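Local structure of RNA-binding protein RMD9, mitochondrial (Saccharomyces cerevisiae S288C, 7A9X) at residues A[108-119]-A[151-159]; A[209-220]-A[244-254]. The protein binds a dodecamer motif in the 3'-UTRs of mitochondrial mRNAs and takes part in the processing or stability of these transcripts. All blocks are in the same frame, centred on the assembly; numbering follows the deposited sequence.

Contact 1 of 2, residues A[108-119]-A[151-159]; sequences VSRLIHLLHNGL and SLKDISDDI. With nucleotides of chain B.
Ile-155 enters a hole formed by Val-108, Leu-111, Ile-112 and Leu-115, and its two branches are used separately. Its CD1 meets Leu-115 CD1 end-on at 3.7 Å, the two side chains reaching toward each other, and touches Leu-111 CD2 on an oblique course at the same 3.7 Å. The other branch, CG2, is anti to the backbone N because CG1 lies at chi1 -59°; the side chains of Ile-155 and Ile-112 pass each other in opposite directions, with Ile-155 CG2 3.8 Å from Ile-112 CD1 and 4.0 Å from Val-108 CG1. This is knobs-into-holes packing in an all-helical protein: the segments of helices 105-128 and 151-161 run nearly antiparallel, at 153°, with axes 10.7 Å apart, so that side chains rather than backbones fill the interface. Leu-152 splits its methyls in a similar way. CD2 slides alongside Leu-115, 3.7 Å from Leu-115 CD1, whereas CD1 meets Leu-119 CD1 tip to tip, also at 3.7 Å. Ser-151 offers only CB to Leu-115, its OG being bonded to Phe-147 O. Met-91 and Tyr-94 of helix 78-97 also pack on Ile-155. On another side of helix 105-128, His-113 CE1 lies 3.0 Å from OP2 of A4 of chain B, while its ND1 is hydrogen-bonded to Tyr-169 OH.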
loop_
_atom_site.group_PDB
_atom_site.type_symbol
_atom_site.label_atom_id
_atom_site.label_comp_id
_atom_site.label_asym_id
_atom_site.label_seq_id
_atom_site.Cartn_x
_atom_site.Cartn_y
_atom_site.Cartn_z
ATOM N N VAL A 108 14.045 -7.405 25.053
ATOM C CA VAL A 108 13.444 -6.241 24.410
ATOM C C VAL A 108 13.648 -6.306 22.903
ATOM O O VAL A 108 12.735 -6.006 22.124
ATOM C CB VAL A 108 14.022 -4.945 25.006
ATOM C CG1 VAL A 108 13.401 -3.722 24.342
ATOM C CG2 VAL A 108 13.797 -4.905 26.509
ATOM N N SER A 109 14.844 -6.709 22.469
ATOM C CA SER A 109 15.137 -6.781 21.041
ATOM C C SER A 109 14.283 -7.834 20.348
ATOM O O SER A 109 13.801 -7.614 19.230
ATOM C CB SER A 109 16.622 -7.071 20.828
ATOM O OG SER A 109 17.426 -6.041 21.377
ATOM N N ARG A 110 14.088 -8.988 20.993
ATOM C CA ARG A 110 13.232 -10.018 20.414
ATOM C C ARG A 110 11.791 -9.541 20.295
ATOM O O ARG A 110 11.087 -9.917 19.351
ATOM C CB ARG A 110 13.306 -11.294 21.256
ATOM C CG ARG A 110 14.687 -11.938 21.296
ATOM C CD ARG A 110 14.873 -12.961 20.186
ATOM N NE ARG A 110 14.199 -14.223 20.486
ATOM C CZ ARG A 110 14.218 -15.289 19.691
ATOM N NH1 ARG A 110 13.576 -16.395 20.045
ATOM N NH2 ARG A 110 14.875 -15.251 18.539
ATOM N N LEU A 111 11.338 -8.709 21.237
ATOM C CA LEU A 111 9.988 -8.162 21.151
ATOM C C LEU A 111 9.864 -7.168 20.003
ATOM O O LEU A 111 8.874 -7.190 19.263
ATOM C CB LEU A 111 9.601 -7.498 22.472
ATOM C CG LEU A 111 8.201 -6.883 22.508
ATOM C CD1 LEU A 111 7.148 -7.955 22.275
ATOM C CD2 LEU A 111 7.962 -6.173 23.828
ATOM N N ILE A 112 10.858 -6.289 19.844
ATOM C CA ILE A 112 10.824 -5.312 18.757
ATOM C C ILE A 112 10.805 -6.018 17.407
ATOM O O ILE A 112 10.033 -5.655 16.511
ATOM C CB ILE A 112 12.015 -4.342 18.867
ATOM C CG1 ILE A 112 11.942 -3.541 20.168
ATOM C CG2 ILE A 112 12.048 -3.412 17.671
ATOM C CD1 ILE A 112 13.108 -2.593 20.359
ATOM N N HIS A 113 11.658 -7.030 17.240
ATOM C CA HIS A 113 11.644 -7.826 16.017
ATOM C C HIS A 113 10.266 -8.433 15.780
ATOM O O HIS A 113 9.754 -8.419 14.652
ATOM C CB HIS A 113 12.717 -8.914 16.103
ATOM C CG HIS A 113 12.853 -9.748 14.866
ATOM N ND1 HIS A 113 13.684 -10.846 14.803
ATOM C CD2 HIS A 113 12.271 -9.647 13.647
ATOM C CE1 HIS A 113 13.605 -11.388 13.601
ATOM N NE2 HIS A 113 12.755 -10.679 12.879
ATOM N N LEU A 114 9.640 -8.949 16.840
ATOM C CA LEU A 114 8.327 -9.570 16.703
ATOM C C LEU A 114 7.286 -8.562 16.233
ATOM O O LEU A 114 6.483 -8.859 15.341
ATOM C CB LEU A 114 7.905 -10.199 18.031
ATOM C CG LEU A 114 6.530 -10.862 18.032
ATOM C CD1 LEU A 114 6.498 -11.970 16.993
ATOM C CD2 LEU A 114 6.194 -11.398 19.414
ATOM N N LEU A 115 7.280 -7.365 16.826
ATOM C CA LEU A 115 6.374 -6.319 16.367
ATOM C C LEU A 115 6.672 -5.920 14.928
ATOM O O LEU A 115 5.754 -5.572 14.177
ATOM C CB LEU A 115 6.468 -5.103 17.292
ATOM C CG LEU A 115 6.113 -5.318 18.766
ATOM C CD1 LEU A 115 6.421 -4.072 19.582
ATOM C CD2 LEU A 115 4.650 -5.708 18.921
ATOM N N HIS A 116 7.945 -5.966 14.526
ATOM C CA HIS A 116 8.283 -5.707 13.132
ATOM C C HIS A 116 7.657 -6.752 12.220
ATOM O O HIS A 116 7.049 -6.411 11.199
ATOM C CB HIS A 116 9.802 -5.672 12.952
ATOM C CG HIS A 116 10.239 -5.238 11.586
ATOM N ND1 HIS A 116 11.543 -5.347 11.153
ATOM C CD2 HIS A 116 9.546 -4.693 10.558
ATOM C CE1 HIS A 116 11.634 -4.888 9.917
ATOM N NE2 HIS A 116 10.436 -4.486 9.533
ATOM N N ASN A 117 7.784 -8.033 12.575
ATOM C CA ASN A 117 7.163 -9.079 11.770
ATOM C C ASN A 117 5.644 -8.976 11.792
ATOM O O ASN A 117 4.984 -9.406 10.840
ATOM C CB ASN A 117 7.618 -10.455 12.250
ATOM C CG ASN A 117 9.007 -10.808 11.761
ATOM O OD1 ASN A 117 9.674 -9.998 11.115
ATOM N ND2 ASN A 117 9.454 -12.020 12.067
ATOM N N GLY A 118 5.073 -8.413 12.859
ATOM C CA GLY A 118 3.641 -8.163 12.870
ATOM C C GLY A 118 3.230 -7.146 11.824
ATOM O O GLY A 118 2.230 -7.331 11.122
ATOM N N LEU A 119 3.992 -6.056 11.706
ATOM C CA LEU A 119 3.752 -5.095 10.634
ATOM C C LEU A 119 3.853 -5.764 9.272
ATOM O O LEU A 119 2.998 -5.559 8.403
ATOM C CB LEU A 119 4.750 -3.940 10.730
ATOM C CG LEU A 119 4.691 -3.076 11.989
ATOM C CD1 LEU A 119 5.909 -2.170 12.075
ATOM C CD2 LEU A 119 3.414 -2.257 12.005
ATOM N N SER A 151 2.582 0.239 20.182
ATOM C CA SER A 151 3.471 -0.609 20.969
ATOM C C SER A 151 4.930 -0.259 20.709
ATOM O O SER A 151 5.747 -0.239 21.636
ATOM C CB SER A 151 3.205 -2.080 20.654
ATOM O OG SER A 151 1.864 -2.429 20.948
ATOM N N LEU A 152 5.271 0.031 19.451
ATOM C CA LEU A 152 6.637 0.423 19.124
ATOM C C LEU A 152 6.974 1.804 19.671
ATOM O O LEU A 152 8.130 2.059 20.026
ATOM C CB LEU A 152 6.843 0.376 17.610
ATOM C CG LEU A 152 6.850 -1.033 17.010
ATOM C CD1 LEU A 152 6.623 -0.990 15.510
ATOM C CD2 LEU A 152 8.154 -1.739 17.333
ATOM N N LYS A 153 5.989 2.702 19.750
ATOM C CA LYS A 153 6.244 4.009 20.345
ATOM C C LYS A 153 6.570 3.883 21.827
ATOM O O LYS A 153 7.491 4.540 22.326
ATOM C CB LYS A 153 5.045 4.936 20.142
ATOM C CG LYS A 153 5.182 6.260 20.885
ATOM C CD LYS A 153 3.864 7.007 20.975
ATOM C CE LYS A 153 3.485 7.629 19.645
ATOM N NZ LYS A 153 2.155 8.296 19.712
ATOM N N ASP A 154 5.828 3.035 22.547
ATOM C CA ASP A 154 6.069 2.874 23.977
ATOM C C ASP A 154 7.456 2.305 24.247
ATOM O O ASP A 154 8.113 2.686 25.223
ATOM C CB ASP A 154 4.995 1.977 24.592
ATOM C CG ASP A 154 3.616 2.603 24.550
ATOM O OD1 ASP A 154 3.501 3.766 24.109
ATOM O OD2 ASP A 154 2.647 1.928 24.956
ATOM N N ILE A 155 7.921 1.392 23.393
ATOM C CA ILE A 155 9.242 0.804 23.596
ATOM C C ILE A 155 10.332 1.816 23.268
ATOM O O ILE A 155 11.335 1.919 23.983
ATOM C CB ILE A 155 9.387 -0.482 22.765
ATOM C CG1 ILE A 155 8.312 -1.493 23.170
ATOM C CG2 ILE A 155 10.776 -1.081 22.941
ATOM C CD1 ILE A 155 8.370 -2.788 22.398
ATOM N N SER A 156 10.151 2.583 22.189
ATOM C CA SER A 156 11.136 3.596 21.825
ATOM C C SER A 156 11.273 4.649 22.917
ATOM O O SER A 156 12.380 5.118 23.204
ATOM C CB SER A 156 10.752 4.253 20.501
ATOM O OG SER A 156 9.713 5.199 20.691
ATOM N N ASP A 157 10.157 5.032 23.541
ATOM C CA ASP A 157 10.213 6.041 24.595
ATOM C C ASP A 157 10.849 5.484 25.864
ATOM O O ASP A 157 11.568 6.202 26.569
ATOM C CB ASP A 157 8.811 6.576 24.884
ATOM C CG ASP A 157 8.220 7.327 23.706
ATOM O OD1 ASP A 157 8.936 7.517 22.700
ATOM O OD2 ASP A 157 7.039 7.725 23.782
ATOM N N ASP A 158 10.599 4.209 26.171
ATOM C CA ASP A 158 11.227 3.594 27.336
ATOM C C ASP A 158 12.734 3.460 27.160
ATOM O O ASP A 158 13.477 3.498 28.147
ATOM C CB ASP A 158 10.602 2.229 27.613
ATOM C CG ASP A 158 9.219 2.336 28.221
ATOM O OD1 ASP A 158 8.749 3.474 28.434
ATOM O OD2 ASP A 158 8.604 1.285 28.491
ATOM N N ILE A 159 13.199 3.298 25.921
ATOM C CA ILE A 159 14.633 3.247 25.662
ATOM C C ILE A 159 15.243 4.640 25.732
ATOM O O ILE A 159 16.323 4.828 26.303
ATOM C CB ILE A 159 14.902 2.579 24.302
ATOM C CG1 ILE A 159 14.369 1.146 24.294
ATOM C CG2 ILE A 159 16.389 2.597 23.985
ATOM C CD1 ILE A 159 14.435 0.485 22.939
ATOM P P A B 4 17.018 -10.527 11.374
ATOM O OP1 A B 4 17.446 -9.518 12.376
ATOM O OP2 A B 4 15.623 -11.033 11.392
ATOM O "O5'" A B 4 17.265 -9.955 9.906
ATOM C "C5'" A B 4 18.535 -9.458 9.507
ATOM C "C4'" A B 4 18.770 -9.674 8.031
ATOM O "O4'" A B 4 19.011 -11.084 7.771
ATOM C "C3'" A B 4 17.613 -9.320 7.110
ATOM O "O3'" A B 4 17.531 -7.934 6.826
ATOM C "C2'" A B 4 17.892 -10.180 5.884
ATOM O "O2'" A B 4 18.910 -9.601 5.082
ATOM C "C1'" A B 4 18.443 -11.450 6.531
ATOM N N9 A B 4 17.368 -12.425 6.783
ATOM C C8 A B 4 16.830 -12.791 7.993
ATOM N N7 A B 4 15.866 -13.675 7.892
ATOM C C5 A B 4 15.760 -13.900 6.525
ATOM C C6 A B 4 14.921 -14.734 5.764
ATOM N N6 A B 4 13.990 -15.531 6.294
ATOM N N1 A B 4 15.074 -14.725 4.422
ATOM C C2 A B 4 16.008 -13.928 3.887
ATOM N N3 A B 4 16.857 -13.100 4.496
ATOM C C4 A B 4 16.678 -13.135 5.829
#

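Contact 2 of 2, residues A[209-220]-A[244-254]; sequences PKVVGFMLPLLY and HPNLYSGLIKV. With nucleotides of chain B.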
loop_
_atom_site.group_PDB
_atom_site.type_symbol
_atom_site.label_atom_id
_atom_site.label_comp_id
_atom_site.label_asym_id
_atom_site.label_seq_id
_atom_site.Cartn_x
_atom_site.Cartn_y
_atom_site.Cartn_z
ATOM N N PRO A 209 27.713 -0.790 13.192
ATOM C CA PRO A 209 27.682 -0.637 11.725
ATOM C C PRO A 209 26.347 -0.976 11.083
ATOM O O PRO A 209 25.943 -0.297 10.128
ATOM C CB PRO A 209 28.791 -1.591 11.259
ATOM C CG PRO A 209 29.743 -1.636 12.402
ATOM C CD PRO A 209 28.902 -1.535 13.645
ATOM N N LYS A 210 25.647 -2.005 11.565
ATOM C CA LYS A 210 24.387 -2.371 10.925
ATOM C C LYS A 210 23.304 -1.333 11.183
ATOM O O LYS A 210 22.388 -1.183 10.367
ATOM C CB LYS A 210 23.929 -3.755 11.386
ATOM C CG LYS A 210 23.685 -3.903 12.878
ATOM C CD LYS A 210 23.163 -5.301 13.169
ATOM C CE LYS A 210 23.158 -5.614 14.652
ATOM N NZ LYS A 210 22.748 -7.027 14.892
ATOM N N VAL A 211 23.391 -0.608 12.300
ATOM C CA VAL A 211 22.459 0.487 12.540
ATOM C C VAL A 211 22.825 1.689 11.677
ATOM O O VAL A 211 21.947 2.383 11.149
ATOM C CB VAL A 211 22.427 0.850 14.036
ATOM C CG1 VAL A 211 21.377 1.918 14.303
ATOM C CG2 VAL A 211 22.165 -0.386 14.883
ATOM N N VAL A 212 24.124 1.958 11.526
ATOM C CA VAL A 212 24.562 3.032 10.638
ATOM C C VAL A 212 24.133 2.743 9.206
ATOM O O VAL A 212 23.721 3.649 8.470
ATOM C CB VAL A 212 26.087 3.229 10.741
ATOM C CG1 VAL A 212 26.547 4.332 9.797
ATOM C CG2 VAL A 212 26.487 3.543 12.173
ATOM N N GLY A 213 24.215 1.475 8.793
ATOM C CA GLY A 213 23.792 1.110 7.452
ATOM C C GLY A 213 22.343 1.460 7.178
ATOM O O GLY A 213 22.013 1.974 6.109
ATOM N N PHE A 214 21.455 1.187 8.140
ATOM C CA PHE A 214 20.066 1.600 7.968
ATOM C C PHE A 214 19.948 3.112 7.887
ATOM O O PHE A 214 19.083 3.626 7.169
ATOM C CB PHE A 214 19.192 1.085 9.113
ATOM C CG PHE A 214 17.819 1.705 9.139
ATOM C CD1 PHE A 214 16.786 1.158 8.397
ATOM C CD2 PHE A 214 17.569 2.856 9.877
ATOM C CE1 PHE A 214 15.530 1.732 8.400
ATOM C CE2 PHE A 214 16.317 3.438 9.878
ATOM C CZ PHE A 214 15.294 2.873 9.142
ATOM N N MET A 215 20.797 3.835 8.620
ATOM C CA MET A 215 20.631 5.277 8.746
ATOM C C MET A 215 21.146 6.037 7.531
ATOM O O MET A 215 20.627 7.116 7.222
ATOM C CB MET A 215 21.329 5.773 10.013
ATOM C CG MET A 215 20.479 5.617 11.255
ATOM S SD MET A 215 18.976 6.598 11.095
ATOM C CE MET A 215 17.856 5.691 12.148
ATOM N N LEU A 216 22.144 5.490 6.832
ATOM C CA LEU A 216 22.758 6.207 5.716
ATOM C C LEU A 216 21.752 6.674 4.670
ATOM O O LEU A 216 21.809 7.851 4.282
ATOM C CB LEU A 216 23.855 5.339 5.089
ATOM C CG LEU A 216 25.079 5.044 5.953
ATOM C CD1 LEU A 216 26.017 4.082 5.245
ATOM C CD2 LEU A 216 25.801 6.334 6.312
ATOM N N PRO A 217 20.826 5.840 4.175
ATOM C CA PRO A 217 19.857 6.358 3.192
ATOM C C PRO A 217 18.989 7.484 3.726
ATOM O O PRO A 217 18.618 8.383 2.958
ATOM C CB PRO A 217 19.022 5.120 2.840
ATOM C CG PRO A 217 19.913 3.972 3.139
ATOM C CD PRO A 217 20.678 4.386 4.354
ATOM N N LEU A 218 18.651 7.468 5.016
ATOM C CA LEU A 218 17.863 8.561 5.581
ATOM C C LEU A 218 18.699 9.826 5.718
ATOM O O LEU A 218 18.191 10.936 5.518
ATOM C CB LEU A 218 17.285 8.156 6.936
ATOM C CG LEU A 218 16.359 6.940 6.961
ATOM C CD1 LEU A 218 15.747 6.782 8.342
ATOM C CD2 LEU A 218 15.277 7.060 5.901
ATOM N N LEU A 219 19.981 9.681 6.058
ATOM C CA LEU A 219 20.844 10.848 6.209
ATOM C C LEU A 219 21.144 11.492 4.862
ATOM O O LEU A 219 21.200 12.723 4.756
ATOM C CB LEU A 219 22.142 10.456 6.918
ATOM C CG LEU A 219 21.988 9.925 8.344
ATOM C CD1 LEU A 219 23.346 9.670 8.978
ATOM C CD2 LEU A 219 21.172 10.892 9.189
ATOM N N TYR A 220 21.343 10.680 3.821
ATOM C CA TYR A 220 21.586 11.243 2.499
ATOM C C TYR A 220 20.346 11.932 1.947
ATOM O O TYR A 220 20.463 12.920 1.212
ATOM C CB TYR A 220 22.057 10.160 1.529
ATOM C CG TYR A 220 22.260 10.692 0.131
ATOM C CD1 TYR A 220 23.392 11.432 -0.191
ATOM C CD2 TYR A 220 21.312 10.476 -0.861
ATOM C CE1 TYR A 220 23.579 11.931 -1.465
ATOM C CE2 TYR A 220 21.491 10.972 -2.139
ATOM C CZ TYR A 220 22.627 11.697 -2.434
ATOM O OH TYR A 220 22.810 12.193 -3.703
ATOM N N HIS A 244 29.653 -5.310 8.030
ATOM C CA HIS A 244 28.299 -5.826 8.154
ATOM C C HIS A 244 27.535 -5.624 6.849
ATOM O O HIS A 244 27.598 -4.541 6.252
ATOM C CB HIS A 244 27.552 -5.151 9.304
ATOM C CG HIS A 244 26.312 -5.882 9.714
ATOM N ND1 HIS A 244 25.153 -5.858 8.969
ATOM C CD2 HIS A 244 26.057 -6.673 10.782
ATOM C CE1 HIS A 244 24.235 -6.599 9.563
ATOM N NE2 HIS A 244 24.757 -7.103 10.667
ATOM N N PRO A 245 26.809 -6.641 6.379
ATOM C CA PRO A 245 26.072 -6.502 5.112
ATOM C C PRO A 245 25.111 -5.328 5.084
ATOM O O PRO A 245 24.932 -4.715 4.026
ATOM C CB PRO A 245 25.325 -7.837 5.002
ATOM C CG PRO A 245 26.130 -8.791 5.812
ATOM C CD PRO A 245 26.712 -7.999 6.940
ATOM N N ASN A 246 24.484 -4.992 6.213
ATOM C CA ASN A 246 23.562 -3.861 6.221
ATOM C C ASN A 246 24.297 -2.539 6.039
ATOM O O ASN A 246 23.698 -1.557 5.587
ATOM C CB ASN A 246 22.750 -3.849 7.518
ATOM C CG ASN A 246 21.406 -3.165 7.355
ATOM O OD1 ASN A 246 20.795 -3.227 6.290
ATOM N ND2 ASN A 246 20.939 -2.506 8.413
ATOM N N LEU A 247 25.584 -2.487 6.394
ATOM C CA LEU A 247 26.381 -1.304 6.085
ATOM C C LEU A 247 26.652 -1.213 4.588
ATOM O O LEU A 247 26.578 -0.125 4.004
ATOM C CB LEU A 247 27.692 -1.326 6.875
ATOM C CG LEU A 247 28.589 -0.090 6.776
ATOM C CD1 LEU A 247 27.840 1.163 7.202
ATOM C CD2 LEU A 247 29.853 -0.269 7.609
ATOM N N TYR A 248 26.965 -2.346 3.954
ATOM C CA TYR A 248 27.011 -2.394 2.496
ATOM C C TYR A 248 25.705 -1.896 1.892
ATOM O O TYR A 248 25.707 -1.046 0.993
ATOM C CB TYR A 248 27.288 -3.823 2.022
ATOM C CG TYR A 248 28.741 -4.240 2.026
ATOM C CD1 TYR A 248 29.647 -3.685 1.132
ATOM C CD2 TYR A 248 29.201 -5.214 2.905
ATOM C CE1 TYR A 248 30.973 -4.073 1.124
ATOM C CE2 TYR A 248 30.524 -5.611 2.903
ATOM C CZ TYR A 248 31.404 -5.035 2.012
ATOM O OH TYR A 248 32.722 -5.424 2.007
ATOM N N SER A 249 24.575 -2.408 2.389
ATOM C CA SER A 249 23.285 -2.146 1.759
ATOM C C SER A 249 22.946 -0.662 1.782
ATOM O O SER A 249 22.582 -0.079 0.755
ATOM C CB SER A 249 22.190 -2.956 2.453
ATOM O OG SER A 249 20.937 -2.731 1.833
ATOM N N GLY A 250 23.054 -0.031 2.953
ATOM C CA GLY A 250 22.761 1.391 3.042
ATOM C C GLY A 250 23.685 2.234 2.182
ATOM O O GLY A 250 23.256 3.210 1.561
ATOM N N LEU A 251 24.964 1.861 2.127
ATOM C CA LEU A 251 25.918 2.621 1.327
ATOM C C LEU A 251 25.646 2.453 -0.166
ATOM O O LEU A 251 25.781 3.409 -0.939
ATOM C CB LEU A 251 27.344 2.194 1.668
ATOM C CG LEU A 251 28.468 3.157 1.283
ATOM C CD1 LEU A 251 28.183 4.552 1.815
ATOM C CD2 LEU A 251 29.800 2.648 1.809
ATOM N N ILE A 252 25.255 1.249 -0.588
ATOM C CA ILE A 252 24.877 1.039 -1.982
ATOM C C ILE A 252 23.659 1.883 -2.340
ATOM O O ILE A 252 23.619 2.519 -3.399
ATOM C CB ILE A 252 24.628 -0.457 -2.250
ATOM C CG1 ILE A 252 25.936 -1.238 -2.150
ATOM C CG2 ILE A 252 23.988 -0.664 -3.619
ATOM C CD1 ILE A 252 25.742 -2.729 -2.009
ATOM N N LYS A 253 22.654 1.912 -1.460
ATOM C CA LYS A 253 21.441 2.672 -1.744
ATOM C C LYS A 253 21.737 4.160 -1.885
ATOM O O LYS A 253 21.182 4.829 -2.765
ATOM C CB LYS A 253 20.402 2.432 -0.648
ATOM C CG LYS A 253 19.843 1.018 -0.616
ATOM C CD LYS A 253 18.742 0.877 0.424
ATOM C CE LYS A 253 18.136 -0.516 0.399
ATOM N NZ LYS A 253 16.964 -0.642 1.310
ATOM N N VAL A 254 22.605 4.696 -1.022
ATOM C CA VAL A 254 22.983 6.103 -1.120
ATOM C C VAL A 254 23.608 6.388 -2.480
ATOM O O VAL A 254 23.233 7.344 -3.170
ATOM C CB VAL A 254 23.937 6.483 0.029
ATOM C CG1 VAL A 254 24.525 7.868 -0.201
ATOM C CG2 VAL A 254 23.214 6.426 1.364
ATOM P P A B 3 22.953 -10.218 10.885
ATOM O OP1 A B 3 22.644 -10.072 9.439
ATOM O OP2 A B 3 23.279 -9.016 11.696
ATOM O "O5'" A B 3 21.714 -10.942 11.572
ATOM C "C5'" A B 3 21.173 -12.135 11.030
ATOM C "C4'" A B 3 20.180 -12.756 11.977
ATOM O "O4'" A B 3 20.849 -13.120 13.211
ATOM C "C3'" A B 3 19.040 -11.851 12.421
ATOM O "O3'" A B 3 17.989 -11.803 11.470
ATOM C "C2'" A B 3 18.634 -12.455 13.760
ATOM O "O2'" A B 3 17.806 -13.594 13.569
ATOM C "C1'" A B 3 19.984 -12.925 14.307
ATOM N N9 A B 3 20.597 -11.939 15.216
ATOM C C8 A B 3 21.452 -10.913 14.893
ATOM N N7 A B 3 21.835 -10.199 15.923
ATOM C C5 A B 3 21.189 -10.795 16.998
ATOM C C6 A B 3 21.179 -10.509 18.375
ATOM N N6 A B 3 21.865 -9.507 18.928
ATOM N N1 A B 3 20.428 -11.298 19.176
ATOM C C2 A B 3 19.739 -12.303 18.624
ATOM N N3 A B 3 19.668 -12.672 17.346
ATOM C C4 A B 3 20.422 -11.867 16.577
#
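Lys-210 lies across the imidazole of His-244, its CB 3.3 Å from the ring centroid and almost on the normal, a CH-pi contact over the face. CG of Lys-210 sits between the backbone N and the carbonyl carbon (chi1 60°), and the extended chain beyond it carries NZ to 3.5 Å from N7 of A3 of chain B. In its own plane the same imidazole is held at both nitrogens: NE2 donates to OP2 of A3 of chain B at 2.6 Å, and ND1 accepts from Asn-246 N, the N-cap bond of helix 245-257. Pro-245 CD lies against the opposite face, toward its rim, which together with the two in-plane bonds should restrict the ring's tilt and rotation. Asn-246 ND2 in turn donates to Lys-210 O at 2.8 Å, bent to 139° at the hydrogen, which ties the residue that packs on the ring to the capped helix.

Farther along, the segments run almost parallel (13°) with axes just 7.1 Å apart. Both glycines lie against the backbone of the opposite helix: Gly-213 CA approaches Asn-246 O, and Gly-250 CA lies 3.2 Å from Gly-213 O, both as CA-H...O contacts. Along one side of this close passage Leu-247 and Leu-216 act as reciprocal knobs, Leu-247 among Pro-209, Val-212, Gly-213 and Leu-216, and Leu-216 among Leu-247, Gly-250, Leu-251 and Val-254. Beyond the kink at Pro-217, Val-254 CG1 lies over one face of the Tyr-220 ring, 3.6 Å from CG. The helices are assigned to successive repeats, PPR2 and PPR3, His-244 capping the second; such side-by-side stacking is characteristic of a pentatricopeptide repeat array, whose first helices line the RNA-binding groove, and here an RNA phosphate sits at the N-terminal end of helix 245-257.

Contact 1 precedes contact 2 along the chain, and they share no helix; their centres are 21 Å apart and their nearest atoms about 8 Å, without touching. All touching residues of contact 1 are buried, and across its two segments the contacts are apolar, between nearly antiparallel helices separated by their side chains. Contact 2 is partly buried, buries 650 Å² against 377 Å², both sides summed, and joins parallel helices close enough for backbone contacts. It bonds A3 of chain B directly, whereas in contact 1 the RNA is approached by His-113, turned away from 151-159. Tyr-169 of helix 168-180 reaches both segment 108-119 and Lys-210 of contact 2.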